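Putative isomerase (Sinorhizobium meliloti, PDB 2PPG) is a putative isomerase of unassigned function, with the two-domain architecture of the mandelate racemase and muconate lactonizing enzyme branch of the enolase superfamily. Local coordinates at residues A[306-310]-A[311-315]; A[105-108]-A[109-112]; A[255-258]-A[259-263]; A[186-190]-A[191-195]; A[172-175]-A[176-179]. All coordinates share one frame; numbering follows the deposited sequence.

Contact 1 (A[306-310]-A[311-315]); sequences AYAHV and HHIKV
I313 N donates to A308 O at 2.8 Å with an N-H...O angle of 158°, reaching back five residues over the end of helix 293-310. Beside it H312 N bonds to H309 O at 3.2 Å, entering well above the carbonyl plane, while H311 N keeps the last helical bond, 2.9 Å to Y307 O. The H311 side chain folds back over that turn: CG lies anti to its carbonyl carbon (chi1 -79°), which brings CD2 over one face of the Y307 ring, 3.4 Å from Y307 CE2. The two rings meet obliquely, their planes 34° apart, and V310 CG1 closes on the same H311 CD2 at 3.5 Å. H311 NE2 itself is hydrogen-bonded to Y307 OH of the second subunit, so this corner also serves the subunit interface. Further out, A308 CB packs on I313 CB at 4.0 Å and on V315 CG2. The paired bonds to A308 and H309, with H312 at positive phi as the C-prime residue, define a Schellman motif; it ends the helix of the beta-alpha-beta unit that leads into barrel strand 314-315.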
loop_
_atom_site.group_PDB
_atom_site.type_symbol
_atom_site.label_atom_id
_atom_site.label_comp_id
_atom_site.label_asym_id
_atom_site.label_seq_id
_atom_site.Cartn_x
_atom_site.Cartn_y
_atom_site.Cartn_z
ATOM N N ALA A 306 9.523 -16.018 -20.367
ATOM C CA ALA A 306 8.861 -14.816 -20.907
ATOM C C ALA A 306 8.446 -13.850 -19.800
ATOM O O ALA A 306 8.522 -12.635 -19.972
ATOM C CB ALA A 306 7.663 -15.192 -21.736
ATOM N N TYR A 307 8.010 -14.394 -18.667
ATOM C CA TYR A 307 7.663 -13.570 -17.526
ATOM C C TYR A 307 8.895 -12.879 -16.915
ATOM O O TYR A 307 8.827 -11.723 -16.541
ATOM C CB TYR A 307 6.937 -14.404 -16.478
ATOM C CG TYR A 307 5.984 -13.614 -15.601
ATOM C CD1 TYR A 307 4.700 -13.293 -16.046
ATOM C CD2 TYR A 307 6.361 -13.216 -14.316
ATOM C CE1 TYR A 307 3.823 -12.581 -15.243
ATOM C CE2 TYR A 307 5.495 -12.507 -13.502
ATOM C CZ TYR A 307 4.227 -12.185 -13.970
ATOM O OH TYR A 307 3.370 -11.468 -13.163
ATOM N N ALA A 308 10.018 -13.581 -16.826
ATOM C CA ALA A 308 11.233 -12.968 -16.300
ATOM C C ALA A 308 11.716 -11.830 -17.200
ATOM O O ALA A 308 12.221 -10.830 -16.716
ATOM C CB ALA A 308 12.324 -14.002 -16.138
ATOM N N HIS A 309 11.556 -12.011 -18.507
ATOM C CA HIS A 309 11.886 -11.012 -19.516
ATOM C C HIS A 309 11.070 -9.742 -19.299
ATOM O O HIS A 309 11.616 -8.657 -19.063
ATOM C CB HIS A 309 11.573 -11.590 -20.893
ATOM C CG HIS A 309 11.857 -10.656 -22.024
ATOM N ND1 HIS A 309 13.093 -10.577 -22.628
ATOM C CD2 HIS A 309 11.063 -9.771 -22.673
ATOM C CE1 HIS A 309 13.051 -9.680 -23.598
ATOM N NE2 HIS A 309 11.831 -9.177 -23.646
ATOM N N VAL A 310 9.756 -9.899 -19.389
ATOM C CA VAL A 310 8.811 -8.846 -19.060
ATOM C C VAL A 310 9.158 -8.154 -17.734
ATOM O O VAL A 310 9.134 -6.931 -17.655
ATOM C CB VAL A 310 7.368 -9.410 -18.982
ATOM C CG1 VAL A 310 6.474 -8.486 -18.196
ATOM C CG2 VAL A 310 6.807 -9.623 -20.364
ATOM N N HIS A 311 9.492 -8.934 -16.705
ATOM C CA HIS A 311 9.693 -8.372 -15.373
ATOM C C HIS A 311 11.143 -8.138 -14.980
ATOM O O HIS A 311 11.438 -7.943 -13.800
ATOM C CB HIS A 311 8.957 -9.197 -14.319
ATOM C CG HIS A 311 7.495 -8.901 -14.265
ATOM N ND1 HIS A 311 6.988 -7.811 -13.593
ATOM C CD2 HIS A 311 6.433 -9.521 -14.836
ATOM C CE1 HIS A 311 5.672 -7.780 -13.741
ATOM N NE2 HIS A 311 5.311 -8.807 -14.489
ATOM N N HIS A 312 12.032 -8.154 -15.973
ATOM C CA HIS A 312 13.459 -7.836 -15.800
ATOM C C HIS A 312 14.177 -8.649 -14.748
ATOM O O HIS A 312 14.797 -8.097 -13.837
ATOM C CB HIS A 312 13.650 -6.339 -15.550
ATOM C CG HIS A 312 13.060 -5.505 -16.631
ATOM N ND1 HIS A 312 11.722 -5.175 -16.662
ATOM C CD2 HIS A 312 13.602 -5.011 -17.767
ATOM C CE1 HIS A 312 11.472 -4.485 -17.758
ATOM N NE2 HIS A 312 12.597 -4.367 -18.443
ATOM N N ILE A 313 14.095 -9.962 -14.898
ATOM C CA ILE A 313 14.666 -10.911 -13.957
ATOM C C ILE A 313 15.575 -11.865 -14.743
ATOM O O ILE A 313 15.245 -12.261 -15.854
ATOM C CB ILE A 313 13.542 -11.637 -13.215
ATOM C CG1 ILE A 313 12.897 -10.680 -12.208
ATOM C CG2 ILE A 313 14.039 -12.891 -12.525
ATOM C CD1 ILE A 313 11.675 -11.225 -11.541
ATOM N N LYS A 314 16.740 -12.180 -14.189
ATOM C CA LYS A 314 17.698 -13.068 -14.833
ATOM C C LYS A 314 17.223 -14.513 -14.770
ATOM O O LYS A 314 16.588 -14.936 -13.795
ATOM C CB LYS A 314 19.078 -12.930 -14.169
ATOM C CG LYS A 314 20.166 -12.279 -15.019
ATOM C CD LYS A 314 19.625 -11.132 -15.869
ATOM C CE LYS A 314 20.590 -10.750 -16.983
ATOM N NZ LYS A 314 20.859 -11.915 -17.896
ATOM N N VAL A 315 17.528 -15.268 -15.816
ATOM C CA VAL A 315 17.203 -16.687 -15.845
ATOM C C VAL A 315 18.482 -17.508 -15.744
ATOM O O VAL A 315 19.339 -17.431 -16.622
ATOM C CB VAL A 315 16.456 -17.091 -17.140
ATOM C CG1 VAL A 315 15.942 -18.522 -17.025
ATOM C CG2 VAL A 315 15.293 -16.158 -17.417
#

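Contact 2 (A[105-108]-A[109-112]); sequences DDLY and DLMR
D109 N bonds to D105 O at 2.8 Å and 165°, the straight i to i+4 bond of a regular helical turn; the bonds that follow are longer, and three of the four are weak. L110 N divides itself weakly between D106 O and L107 O, both at 3.3 Å. Y108 O then receives M111 N at 3.3 Å from well above its carbonyl plane, and a weak bond from R112 N.

The charged groups come next. R112 NH1 meets D109 OD1 at 3.2 Å in a salt bridge, approaching on the syn side but 33° out of the carboxylate plane. Each partner has another opposite charge on the fourth subunit, where R45 pairs with D109 and E249 with R112. D106 is likewise shared, between R95 and R45 of that fourth subunit, so the acidic groups of this turn are probably balanced by arginines.

Among the flat groups, the Y108 ring presents its edge to the guanidinium of R112: Y108 CE2 lies over one guanidinium face, 3.9 Å from R112 NE, with the two planes 74° apart. In the arginine, CG set between the backbone N and the carbonyl carbon, together with a bend at chi3, brings NE to the ring.

Apolar contact is slight within the turn, L107 CD2 to L110 CD2 at 4.1 Å, but both leucines also rest on F91 of helix 77-92. Together these features belong to the C-terminal part of helix 100-109 and the start of the loop toward helix 119-140, in the N-terminal domain of the enolase-superfamily fold, where the chain meets a neighbouring subunit.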
loop_
_atom_site.group_PDB
_atom_site.type_symbol
_atom_site.label_atom_id
_atom_site.label_comp_id
_atom_site.label_asym_id
_atom_site.label_seq_id
_atom_site.Cartn_x
_atom_site.Cartn_y
_atom_site.Cartn_z
ATOM N N ASP A 105 -2.079 -27.350 -22.108
ATOM C CA ASP A 105 -3.195 -26.684 -21.447
ATOM C C ASP A 105 -4.427 -27.575 -21.365
ATOM O O ASP A 105 -5.062 -27.648 -20.324
ATOM C CB ASP A 105 -3.537 -25.377 -22.157
ATOM C CG ASP A 105 -2.497 -24.289 -21.917
ATOM O OD1 ASP A 105 -1.831 -24.319 -20.861
ATOM O OD2 ASP A 105 -2.345 -23.404 -22.790
ATOM N N ASP A 106 -4.763 -28.247 -22.465
ATOM C CA ASP A 106 -5.890 -29.186 -22.480
ATOM C C ASP A 106 -5.780 -30.223 -21.377
ATOM O O ASP A 106 -6.753 -30.481 -20.685
ATOM C CB ASP A 106 -5.998 -29.880 -23.837
ATOM C CG ASP A 106 -6.576 -28.968 -24.918
ATOM O OD1 ASP A 106 -6.977 -27.828 -24.585
ATOM O OD2 ASP A 106 -6.630 -29.396 -26.099
ATOM N N LEU A 107 -4.581 -30.784 -21.202
ATOM C CA LEU A 107 -4.320 -31.848 -20.222
ATOM C C LEU A 107 -4.289 -31.300 -18.804
ATOM O O LEU A 107 -4.654 -31.967 -17.836
ATOM C CB LEU A 107 -2.975 -32.519 -20.502
ATOM C CG LEU A 107 -2.666 -33.240 -21.821
ATOM C CD1 LEU A 107 -1.234 -33.843 -21.791
ATOM C CD2 LEU A 107 -3.709 -34.296 -22.150
ATOM N N TYR A 108 -3.823 -30.077 -18.688
ATOM C CA TYR A 108 -3.805 -29.410 -17.410
ATOM C C TYR A 108 -5.241 -29.066 -16.973
ATOM O O TYR A 108 -5.620 -29.263 -15.821
ATOM C CB TYR A 108 -2.940 -28.178 -17.544
ATOM C CG TYR A 108 -2.810 -27.373 -16.301
ATOM C CD1 TYR A 108 -1.659 -27.454 -15.525
ATOM C CD2 TYR A 108 -3.803 -26.482 -15.925
ATOM C CE1 TYR A 108 -1.511 -26.682 -14.389
ATOM C CE2 TYR A 108 -3.665 -25.697 -14.796
ATOM C CZ TYR A 108 -2.518 -25.811 -14.029
ATOM O OH TYR A 108 -2.376 -25.052 -12.902
ATOM N N ASP A 109 -6.050 -28.585 -17.910
ATOM C CA ASP A 109 -7.457 -28.310 -17.638
ATOM C C ASP A 109 -8.239 -29.558 -17.219
ATOM O O ASP A 109 -9.297 -29.448 -16.606
ATOM C CB ASP A 109 -8.124 -27.659 -18.850
ATOM C CG ASP A 109 -7.649 -26.229 -19.085
ATOM O OD1 ASP A 109 -7.061 -25.626 -18.166
ATOM O OD2 ASP A 109 -7.868 -25.706 -20.200
ATOM N N LEU A 110 -7.713 -30.734 -17.544
ATOM C CA LEU A 110 -8.351 -32.002 -17.203
ATOM C C LEU A 110 -8.514 -32.234 -15.685
ATOM O O LEU A 110 -9.459 -32.903 -15.248
ATOM C CB LEU A 110 -7.565 -33.147 -17.833
ATOM C CG LEU A 110 -8.179 -34.019 -18.936
ATOM C CD1 LEU A 110 -9.340 -33.370 -19.720
ATOM C CD2 LEU A 110 -7.085 -34.498 -19.880
HETATM N N MSE A 111 -7.610 -31.665 -14.885
HETATM C CA MSE A 111 -7.576 -31.951 -13.450
HETATM C C MSE A 111 -7.505 -30.729 -12.530
HETATM O O MSE A 111 -7.582 -30.876 -11.315
HETATM C CB MSE A 111 -6.401 -32.881 -13.159
HETATM C CG MSE A 111 -6.565 -34.278 -13.743
HETATM SE SE MSE A 111 -7.664 -35.396 -12.583
HETATM C CE MSE A 111 -6.273 -35.982 -11.352
ATOM N N ARG A 112 -7.380 -29.532 -13.100
ATOM C CA ARG A 112 -7.159 -28.304 -12.306
ATOM C C ARG A 112 -8.174 -28.029 -11.186
ATOM O O ARG A 112 -7.772 -27.683 -10.070
ATOM C CB ARG A 112 -6.988 -27.066 -13.209
ATOM C CG ARG A 112 -8.208 -26.687 -14.038
ATOM C CD ARG A 112 -7.920 -25.530 -15.014
ATOM N NE ARG A 112 -7.294 -24.371 -14.375
ATOM C CZ ARG A 112 -7.021 -23.227 -14.999
ATOM N NH1 ARG A 112 -7.331 -23.088 -16.280
ATOM N NH2 ARG A 112 -6.448 -22.215 -14.349
#

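Contact 3 (A[255-258]-A[259-263]); sequences ARVA and ASVST
R256 and S260 meet near the end of helix 251-260, the helix of a beta-alpha-beta unit in the barrel domain. The serine hydroxyl turns back onto the helix: with OG beside its own backbone N (chi1 -54°), S260 OG donates to R256 O. The modelled separation of 2.5 Å is very short, and at this resolution its exact length deserves little weight. The R256 chain, bent at both chi2 and chi3, passes alongside the same hydroxyl, with R256 CD 3.5 Å from S260 OG. Its guanidinium continues to another chain, where R256 NH1 makes a weak hydrogen bond to R284 O of the fifth subunit.

A second pair, V257 and V261, belongs to the inner side of the helix. Their side chains only approach, V257 CG1 to V261 CG2 at 4.4 Å, yet both valines also touch I231 of helix 224-234, which places them in a shared apolar layer.

The backbone bonds change in character along the turn. A259 N makes a regular bond to A255 O, 3.0 Å long at an angle of 151°. S260 N bonds to V257 O, a three-residue bond arriving 67° out of the carbonyl plane, and V261 N reaches the same oxygen only weakly. V261 itself has left helical backbone angles, and it sets its CG2 methyl 3.1 Å from V257 O.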
loop_
_atom_site.group_PDB
_atom_site.type_symbol
_atom_site.label_atom_id
_atom_site.label_comp_id
_atom_site.label_asym_id
_atom_site.label_seq_id
_atom_site.Cartn_x
_atom_site.Cartn_y
_atom_site.Cartn_z
ATOM N N ALA A 255 10.715 -12.155 0.581
ATOM C CA ALA A 255 10.638 -10.732 0.252
ATOM C C ALA A 255 11.529 -9.897 1.175
ATOM O O ALA A 255 12.238 -9.003 0.717
ATOM C CB ALA A 255 9.200 -10.248 0.303
ATOM N N ARG A 256 11.504 -10.220 2.466
ATOM C CA ARG A 256 12.271 -9.498 3.474
ATOM C C ARG A 256 13.775 -9.738 3.346
ATOM O O ARG A 256 14.558 -8.815 3.530
ATOM C CB ARG A 256 11.793 -9.864 4.885
ATOM C CG ARG A 256 12.859 -9.658 5.956
ATOM C CD ARG A 256 12.870 -8.241 6.529
ATOM N NE ARG A 256 12.157 -8.189 7.808
ATOM C CZ ARG A 256 11.090 -7.434 8.047
ATOM N NH1 ARG A 256 10.518 -7.474 9.238
ATOM N NH2 ARG A 256 10.603 -6.629 7.107
ATOM N N VAL A 257 14.163 -10.976 3.040
ATOM C CA VAL A 257 15.559 -11.318 2.749
ATOM C C VAL A 257 16.035 -10.542 1.519
ATOM O O VAL A 257 17.085 -9.882 1.559
ATOM C CB VAL A 257 15.748 -12.839 2.486
ATOM C CG1 VAL A 257 17.168 -13.129 2.153
ATOM C CG2 VAL A 257 15.352 -13.665 3.690
ATOM N N ALA A 258 15.254 -10.594 0.436
ATOM C CA ALA A 258 15.585 -9.853 -0.793
ATOM C C ALA A 258 15.829 -8.369 -0.506
ATOM O O ALA A 258 16.792 -7.782 -1.014
ATOM C CB ALA A 258 14.503 -10.020 -1.836
ATOM N N ALA A 259 14.966 -7.787 0.328
ATOM C CA ALA A 259 15.061 -6.375 0.691
ATOM C C ALA A 259 16.204 -6.067 1.659
ATOM O O ALA A 259 16.682 -4.939 1.693
ATOM C CB ALA A 259 13.735 -5.875 1.260
ATOM N N SER A 260 16.651 -7.059 2.426
ATOM C CA SER A 260 17.610 -6.804 3.500
ATOM C C SER A 260 19.080 -6.984 3.119
ATOM O O SER A 260 19.964 -6.668 3.911
ATOM C CB SER A 260 17.292 -7.670 4.716
ATOM O OG SER A 260 15.947 -7.508 5.122
ATOM N N VAL A 261 19.352 -7.499 1.925
ATOM C CA VAL A 261 20.736 -7.736 1.494
ATOM C C VAL A 261 20.941 -7.283 0.054
ATOM O O VAL A 261 20.012 -7.312 -0.747
ATOM C CB VAL A 261 21.121 -9.228 1.614
ATOM C CG1 VAL A 261 21.181 -9.647 3.067
ATOM C CG2 VAL A 261 20.140 -10.117 0.838
ATOM N N SER A 262 22.145 -6.859 -0.295
ATOM C CA SER A 262 22.361 -6.416 -1.670
ATOM C C SER A 262 22.498 -7.608 -2.636
ATOM O O SER A 262 22.363 -7.449 -3.845
ATOM C CB SER A 262 23.563 -5.480 -1.761
ATOM O OG SER A 262 24.709 -6.128 -1.259
ATOM N N THR A 263 22.745 -8.793 -2.079
ATOM C CA THR A 263 22.921 -10.021 -2.844
ATOM C C THR A 263 21.661 -10.460 -3.579
ATOM O O THR A 263 20.544 -10.443 -3.028
ATOM C CB THR A 263 23.341 -11.185 -1.929
ATOM O OG1 THR A 263 24.632 -10.925 -1.383
ATOM C CG2 THR A 263 23.385 -12.513 -2.703
#

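Contact 4 (A[186-190]-A[191-195])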
loop_
_atom_site.group_PDB
_atom_site.type_symbol
_atom_site.label_atom_id
_atom_site.label_comp_id
_atom_site.label_asym_id
_atom_site.label_seq_id
_atom_site.Cartn_x
_atom_site.Cartn_y
_atom_site.Cartn_z
ATOM N N PHE A 186 30.758 -20.976 -9.679
ATOM C CA PHE A 186 30.667 -22.101 -8.754
ATOM C C PHE A 186 29.478 -21.951 -7.827
ATOM O O PHE A 186 29.059 -20.836 -7.523
ATOM C CB PHE A 186 31.983 -22.227 -7.957
ATOM C CG PHE A 186 33.187 -22.423 -8.839
ATOM C CD1 PHE A 186 33.629 -23.699 -9.158
ATOM C CD2 PHE A 186 33.827 -21.334 -9.417
ATOM C CE1 PHE A 186 34.703 -23.877 -10.028
ATOM C CE2 PHE A 186 34.891 -21.504 -10.279
ATOM C CZ PHE A 186 35.328 -22.775 -10.591
ATOM N N LYS A 187 28.921 -23.078 -7.402
ATOM C CA LYS A 187 27.918 -23.087 -6.346
ATOM C C LYS A 187 28.170 -24.269 -5.418
ATOM O O LYS A 187 28.328 -25.396 -5.868
ATOM C CB LYS A 187 26.510 -23.188 -6.936
ATOM C CG LYS A 187 25.403 -22.914 -5.933
ATOM C CD LYS A 187 24.046 -23.030 -6.567
ATOM C CE LYS A 187 23.606 -24.472 -6.675
ATOM N NZ LYS A 187 22.496 -24.583 -7.650
ATOM N N PHE A 188 28.209 -24.015 -4.122
ATOM C CA PHE A 188 28.274 -25.096 -3.141
ATOM C C PHE A 188 26.967 -25.193 -2.375
ATOM O O PHE A 188 26.291 -24.189 -2.154
ATOM C CB PHE A 188 29.421 -24.865 -2.162
ATOM C CG PHE A 188 29.224 -23.683 -1.256
ATOM C CD1 PHE A 188 28.709 -23.847 0.029
ATOM C CD2 PHE A 188 29.571 -22.421 -1.663
ATOM C CE1 PHE A 188 28.540 -22.770 0.879
ATOM C CE2 PHE A 188 29.402 -21.341 -0.816
ATOM C CZ PHE A 188 28.888 -21.520 0.454
ATOM N N ALA A 189 26.619 -26.406 -1.962
ATOM C CA ALA A 189 25.425 -26.633 -1.128
ATOM C C ALA A 189 25.766 -26.436 0.340
ATOM O O ALA A 189 26.778 -26.941 0.812
ATOM C CB ALA A 189 24.861 -28.038 -1.355
ATOM N N SER A 190 24.919 -25.703 1.059
ATOM C CA SER A 190 25.114 -25.497 2.503
ATOM C C SER A 190 24.916 -26.737 3.408
ATOM O O SER A 190 25.518 -26.792 4.476
ATOM C CB SER A 190 24.304 -24.304 3.018
ATOM O OG SER A 190 22.925 -24.596 3.056
ATOM N N PRO A 191 24.064 -27.715 3.010
ATOM C CA PRO A 191 24.056 -29.021 3.699
ATOM C C PRO A 191 25.402 -29.757 3.721
ATOM O O PRO A 191 25.507 -30.838 4.305
ATOM C CB PRO A 191 23.051 -29.845 2.880
ATOM C CG PRO A 191 22.150 -28.851 2.285
ATOM C CD PRO A 191 23.012 -27.655 1.977
ATOM N N VAL A 192 26.414 -29.185 3.088
ATOM C CA VAL A 192 27.705 -29.839 2.978
ATOM C C VAL A 192 28.763 -29.034 3.728
ATOM O O VAL A 192 29.808 -29.567 4.108
ATOM C CB VAL A 192 28.090 -30.057 1.484
ATOM C CG1 VAL A 192 29.593 -30.014 1.269
ATOM C CG2 VAL A 192 27.497 -31.363 0.960
ATOM N N ALA A 193 28.469 -27.757 3.965
ATOM C CA ALA A 193 29.412 -26.848 4.610
ATOM C C ALA A 193 29.575 -27.158 6.096
ATOM O O ALA A 193 28.973 -26.505 6.950
ATOM C CB ALA A 193 28.980 -25.405 4.404
ATOM N N ASP A 194 30.411 -28.149 6.392
ATOM C CA ASP A 194 30.582 -28.664 7.753
ATOM C C ASP A 194 31.019 -27.603 8.744
ATOM O O ASP A 194 30.481 -27.533 9.846
ATOM C CB ASP A 194 31.580 -29.820 7.762
ATOM C CG ASP A 194 31.196 -30.924 6.796
ATOM O OD1 ASP A 194 30.056 -31.439 6.893
ATOM O OD2 ASP A 194 32.039 -31.272 5.937
ATOM N N ASP A 195 31.984 -26.777 8.347
ATOM C CA ASP A 195 32.522 -25.731 9.221
ATOM C C ASP A 195 31.653 -24.466 9.250
ATOM O O ASP A 195 32.031 -23.465 9.867
ATOM C CB ASP A 195 33.955 -25.363 8.802
ATOM C CG ASP A 195 34.888 -26.572 8.721
ATOM O OD1 ASP A 195 36.119 -26.360 8.653
ATOM O OD2 ASP A 195 34.397 -27.725 8.711
#
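S190 and P191 turn the chain as it leaves barrel strand 185-189, at the start of the loop that leads to helix 197-208 in the TIM-barrel-like domain. The S190 side chain can be traced outward. Its CB lies 3.4 Å from P191 N and 3.7 Å from P191 CD. From there OG swings between the backbone N and the carbonyl carbon (chi1 72°), which holds it alongside the proline, 3.2 Å from P191 CD. At its tip the same OG makes a weak hydrogen bond to D217 O, on the neighbouring strand 213-217. A189 also packs on the proline, its CB 3.8 Å from P191 CD.

Beyond the proline the turn is held by backbone bonds. A189 O accepts V192 N at 3.2 Å, although the position of that nitrogen is less certain. S190 O accepts A193 N at 3.1 Å and 144°, from far above the carbonyl plane, and A193 then forms the centre of an inverse gamma turn. The A193 methyl points back toward the strand, where its CB stands obliquely to the F188 ring, 4.4 Å from F188 CE1.

Contact 5 (A[172-175]-A[176-179]); sequences AELA and AAWQ
L174 O is approached by two backbone donors and one side chain. W178 N reaches it at 3.2 Å in a nearly straight bond, 167° at the hydrogen, while A177 N adds a weak bond from 3.0 Å. The third neighbour is the indole, whose CD1 comes to 3.6 Å from L174 O, obliquely to the ring.

The same leucine meets the tryptophan with its side chain. L174 CG lies anti to its backbone N (chi1 -167°), which sets the side chain beside the indole, both pointing the same way, and L174 CD1 touches W178 CD1 at 4.0 Å. The pyrrole part of the indole therefore does the touching. Outside the turn W178 also meets the rings of F183, edge-to-face, and H347, and has a cation-pi contact with K181.

Around this pair the helix is regular. A176 N bonds to A172 O at 2.9 Å, A177 N to E173 O at 3.0 Å, and Q179 N to A175 O at 2.8 Å, in the carbonyl plane of A175. The alanines keep one side of the helix slim: A172 and A175 rest against L204 and L208 of helix 197-208. Polar chains tie the same two helices together, E173 through a salt bridge to R207 and Q179 through a hydrogen bond to L208 O.

Chemically, then, the turn separates its tasks: successive four-residue amide bonds satisfy the backbone, small methyls allow close approach to the next barrel helix, and the leucine-tryptophan pair supplies apolar surface on another side.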
loop_
_atom_site.group_PDB
_atom_site.type_symbol
_atom_site.label_atom_id
_atom_site.label_comp_id
_atom_site.label_asym_id
_atom_site.label_seq_id
_atom_site.Cartn_x
_atom_site.Cartn_y
_atom_site.Cartn_z
ATOM N N ALA A 172 37.578 -27.262 -1.971
ATOM C CA ALA A 172 38.237 -26.130 -2.619
ATOM C C ALA A 172 39.125 -26.635 -3.730
ATOM O O ALA A 172 39.167 -26.055 -4.816
ATOM C CB ALA A 172 39.054 -25.344 -1.613
ATOM N N GLU A 173 39.831 -27.729 -3.454
ATOM C CA GLU A 173 40.705 -28.320 -4.460
ATOM C C GLU A 173 39.919 -28.813 -5.661
ATOM O O GLU A 173 40.363 -28.656 -6.798
ATOM C CB GLU A 173 41.572 -29.438 -3.875
ATOM C CG GLU A 173 42.900 -28.939 -3.344
ATOM C CD GLU A 173 43.660 -28.103 -4.369
ATOM O OE1 GLU A 173 43.889 -28.606 -5.495
ATOM O OE2 GLU A 173 44.045 -26.953 -4.042
ATOM N N LEU A 174 38.748 -29.393 -5.405
ATOM C CA LEU A 174 37.889 -29.833 -6.486
ATOM C C LEU A 174 37.501 -28.634 -7.333
ATOM O O LEU A 174 37.644 -28.665 -8.552
ATOM C CB LEU A 174 36.653 -30.575 -5.972
ATOM C CG LEU A 174 35.889 -31.324 -7.077
ATOM C CD1 LEU A 174 36.848 -32.017 -8.050
ATOM C CD2 LEU A 174 34.902 -32.328 -6.499
ATOM N N ALA A 175 37.043 -27.567 -6.689
ATOM C CA ALA A 175 36.745 -26.333 -7.411
ATOM C C ALA A 175 37.900 -25.992 -8.331
ATOM O O ALA A 175 37.705 -25.800 -9.536
ATOM C CB ALA A 175 36.489 -25.186 -6.445
ATOM N N ALA A 176 39.103 -25.940 -7.751
ATOM C CA ALA A 176 40.324 -25.542 -8.459
ATOM C C ALA A 176 40.617 -26.395 -9.702
ATOM O O ALA A 176 41.140 -25.888 -10.699
ATOM C CB ALA A 176 41.520 -25.557 -7.505
ATOM N N ALA A 177 40.273 -27.679 -9.630
ATOM C CA ALA A 177 40.438 -28.592 -10.755
ATOM C C ALA A 177 39.540 -28.193 -11.920
ATOM O O ALA A 177 39.998 -28.078 -13.060
ATOM C CB ALA A 177 40.140 -30.007 -10.323
ATOM N N TRP A 178 38.262 -27.969 -11.627
ATOM C CA TRP A 178 37.310 -27.539 -12.644
ATOM C C TRP A 178 37.601 -26.129 -13.121
ATOM O O TRP A 178 37.247 -25.765 -14.241
ATOM C CB TRP A 178 35.888 -27.647 -12.117
ATOM C CG TRP A 178 35.423 -29.043 -12.129
ATOM C CD1 TRP A 178 35.320 -29.882 -11.064
ATOM C CD2 TRP A 178 35.024 -29.798 -13.277
ATOM N NE1 TRP A 178 34.869 -31.116 -11.474
ATOM C CE2 TRP A 178 34.680 -31.085 -12.830
ATOM C CE3 TRP A 178 34.934 -29.510 -14.639
ATOM C CZ2 TRP A 178 34.247 -32.087 -13.696
ATOM C CZ3 TRP A 178 34.495 -30.501 -15.501
ATOM C CH2 TRP A 178 34.155 -31.774 -15.027
ATOM N N GLN A 179 38.264 -25.342 -12.282
ATOM C CA GLN A 179 38.684 -24.011 -12.695
ATOM C C GLN A 179 39.712 -24.139 -13.816
ATOM O O GLN A 179 39.641 -23.431 -14.820
ATOM C CB GLN A 179 39.255 -23.218 -11.509
ATOM C CG GLN A 179 39.702 -21.797 -11.856
ATOM C CD GLN A 179 40.230 -21.030 -10.648
ATOM O OE1 GLN A 179 40.946 -21.578 -9.814
ATOM N NE2 GLN A 179 39.878 -19.755 -10.556
#

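In the fold
Along the chain the order is contact 2, 5, 4, 3, 1. Contact 2 alone belongs to the N-terminal domain; the others fall in the enolase C-terminal, barrel-like domain. Contacts 5 and 4 are consecutive, helix 168-180 followed by strand 185-189, and they touch: F186 CE1 lies 3.6 Å from A175 O, with centres about 14 Å apart. Contacts 3 and 1 mark the ends of two further barrel helices, their centres about 19 Å apart, and both reach the third subunit. Contacts 1 and 4 reach the same mixed sheet, about 28 Å apart between centres. The centres of contacts 2 and 5 are about 46 Å apart, on opposite sides of the chain's centre, so the set spans both domains and several subunit interfaces.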